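Hypothetical protein Atu3615 (Agrobacterium tumefaciens str. C58, PDB 1ZNP) is of unknown function but belongs to the cupin superfamily (DUF985) and folds as a beta-strand-rich cupin domain. Local coordinates at residues 60-65 and 100-105. Numbering follows the deposited sequence.
Sequences DAVEVW and QVIVPA
E63 and W65 pair with V103 and V101 through four backbone hydrogen bonds that join strands 63-68 and 97-103 antiparallel. E63 N donates to V103 O at 3.1 Å, and E63 O takes V103 N in return at 2.8 Å. W65 and V101 repeat the exchange, with W65 N to V101 O (2.9 Å) the straightest of the four at 166°. Between these pairs, V64 faces I102 as a non-hydrogen-bonded pair, and V64 CA makes a CA-H...O contact with V101 O (3.5 Å).

Side chains alternate between the two faces of the sheet. On the buried face, V103 CG2 meets W65 CD1 at 3.8 Å, approaching the indole obliquely, while V101 CG1 packs on W65 CB. A chi1 of -176° puts V103 CG1 anti to the backbone N; the other branch, CG2, lies beside that N and meets W65. Branched valines suit extended strands, and here they pack with the broad indole; the polar ends of W65 and E63 both bond to Q109. On the more open face, V64 CG2 lies alongside I102 CG1 (4.0 Å), and the exposed Q100 offers its CG methylene to V64 CG1. Just before the strand, V62 CG1 touches I102 CG2.

Past V103 the register shifts, V62 lying nearest A105, and the direct backbone bonds stop. A water lies between A61 O and P104 O (2.7 Å from P104 O) and can bridge them, although it has more acceptors within reach than protons. The CA of small A105 makes a CA-H...O contact with A61 O (3.4 Å).

With strand 117-124 flanking 63-68 on its other edge, this is a central antiparallel pair of the beta-sandwich barrel (double-stranded beta-helix) expected of a cupin.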
loop_
_atom_site.group_PDB
_atom_site.type_symbol
_atom_site.label_atom_id
_atom_site.label_comp_id
_atom_site.label_asym_id
_atom_site.label_seq_id
_atom_site.Cartn_x
_atom_site.Cartn_y
_atom_site.Cartn_z
ATOM N N ASP A 60 11.226 -10.095 -15.179
ATOM C CA ASP A 60 10.249 -10.233 -16.252
ATOM C C ASP A 60 8.941 -10.920 -15.913
ATOM O O ASP A 60 8.311 -11.537 -16.775
ATOM C CB ASP A 60 10.913 -10.979 -17.396
ATOM C CG ASP A 60 11.656 -12.225 -16.917
ATOM O OD1 ASP A 60 12.704 -12.548 -17.506
ATOM O OD2 ASP A 60 11.192 -12.883 -15.960
ATOM N N ALA A 61 8.522 -10.816 -14.663
ATOM C CA ALA A 61 7.282 -11.452 -14.274
ATOM C C ALA A 61 6.711 -10.784 -13.048
ATOM O O ALA A 61 7.453 -10.260 -12.215
ATOM C CB ALA A 61 7.516 -12.924 -14.002
ATOM N N VAL A 62 5.383 -10.807 -12.979
ATOM C CA VAL A 62 4.607 -10.261 -11.887
ATOM C C VAL A 62 4.515 -11.309 -10.768
ATOM O O VAL A 62 4.224 -12.485 -11.012
ATOM C CB VAL A 62 3.171 -9.949 -12.353
ATOM C CG1 VAL A 62 2.292 -9.586 -11.160
ATOM C CG2 VAL A 62 3.190 -8.829 -13.373
ATOM N N GLU A 63 4.749 -10.878 -9.541
ATOM C CA GLU A 63 4.663 -11.782 -8.420
ATOM C C GLU A 63 3.529 -11.350 -7.496
ATOM O O GLU A 63 3.405 -10.177 -7.159
ATOM C CB GLU A 63 5.988 -11.800 -7.662
ATOM C CG GLU A 63 5.956 -12.666 -6.414
ATOM C CD GLU A 63 7.338 -13.099 -5.973
ATOM O OE1 GLU A 63 8.260 -12.258 -6.015
ATOM O OE2 GLU A 63 7.491 -14.277 -5.579
ATOM N N VAL A 64 2.681 -12.292 -7.110
ATOM C CA VAL A 64 1.592 -11.970 -6.216
ATOM C C VAL A 64 1.797 -12.675 -4.877
ATOM O O VAL A 64 2.017 -13.895 -4.826
ATOM C CB VAL A 64 0.243 -12.407 -6.798
ATOM C CG1 VAL A 64 -0.873 -12.092 -5.805
ATOM C CG2 VAL A 64 0.016 -11.725 -8.145
ATOM N N TRP A 65 1.720 -11.899 -3.800
ATOM C CA TRP A 65 1.884 -12.433 -2.454
ATOM C C TRP A 65 0.535 -12.801 -1.845
ATOM O O TRP A 65 -0.456 -12.099 -2.039
ATOM C CB TRP A 65 2.601 -11.411 -1.562
ATOM C CG TRP A 65 4.080 -11.277 -1.825
ATOM C CD1 TRP A 65 4.679 -10.906 -2.996
ATOM C CD2 TRP A 65 5.139 -11.465 -0.876
ATOM N NE1 TRP A 65 6.044 -10.849 -2.832
ATOM C CE2 TRP A 65 6.353 -11.187 -1.542
ATOM C CE3 TRP A 65 5.178 -11.840 0.476
ATOM C CZ2 TRP A 65 7.591 -11.272 -0.906
ATOM C CZ3 TRP A 65 6.411 -11.925 1.110
ATOM C CH2 TRP A 65 7.602 -11.640 0.417
ATOM N N GLN A 100 -3.702 -10.215 -0.108
ATOM C CA GLN A 100 -3.195 -10.404 -1.462
ATOM C C GLN A 100 -2.656 -9.079 -1.946
ATOM O O GLN A 100 -3.327 -8.064 -1.827
ATOM C CB GLN A 100 -4.317 -10.868 -2.390
ATOM C CG GLN A 100 -3.836 -11.359 -3.729
ATOM C CD GLN A 100 -4.979 -11.642 -4.670
ATOM O OE1 GLN A 100 -5.383 -10.780 -5.455
ATOM N NE2 GLN A 100 -5.525 -12.848 -4.586
ATOM N N VAL A 101 -1.431 -9.088 -2.459
ATOM C CA VAL A 101 -0.812 -7.872 -2.984
ATOM C C VAL A 101 0.019 -8.209 -4.226
ATOM O O VAL A 101 0.780 -9.190 -4.252
ATOM C CB VAL A 101 0.055 -7.162 -1.917
ATOM C CG1 VAL A 101 0.867 -8.170 -1.166
ATOM C CG2 VAL A 101 0.972 -6.159 -2.572
ATOM N N ILE A 102 -0.151 -7.375 -5.249
ATOM C CA ILE A 102 0.493 -7.549 -6.535
ATOM C C ILE A 102 1.760 -6.759 -6.768
ATOM O O ILE A 102 1.704 -5.559 -6.995
ATOM C CB ILE A 102 -0.461 -7.171 -7.681
ATOM C CG1 ILE A 102 -1.681 -8.083 -7.663
ATOM C CG2 ILE A 102 0.255 -7.257 -9.007
ATOM C CD1 ILE A 102 -2.627 -7.746 -6.555
ATOM N N VAL A 103 2.904 -7.433 -6.747
ATOM C CA VAL A 103 4.143 -6.742 -7.013
ATOM C C VAL A 103 4.318 -6.773 -8.530
ATOM O O VAL A 103 4.499 -7.838 -9.123
ATOM C CB VAL A 103 5.350 -7.441 -6.349
ATOM C CG1 VAL A 103 6.616 -6.609 -6.575
ATOM C CG2 VAL A 103 5.084 -7.644 -4.859
ATOM N N PRO A 104 4.233 -5.609 -9.183
ATOM C CA PRO A 104 4.394 -5.578 -10.635
ATOM C C PRO A 104 5.790 -6.057 -11.048
ATOM O O PRO A 104 6.700 -6.126 -10.224
ATOM C CB PRO A 104 4.120 -4.112 -10.981
ATOM C CG PRO A 104 4.535 -3.391 -9.762
ATOM C CD PRO A 104 4.008 -4.257 -8.649
ATOM N N ALA A 105 5.941 -6.394 -12.324
ATOM C CA ALA A 105 7.201 -6.895 -12.861
ATOM C C ALA A 105 8.364 -5.907 -12.798
ATOM O O ALA A 105 8.197 -4.706 -13.000
ATOM C CB ALA A 105 7.000 -7.369 -14.293
HETATM O O HOH W 1 7.606 -8.662 -9.679
#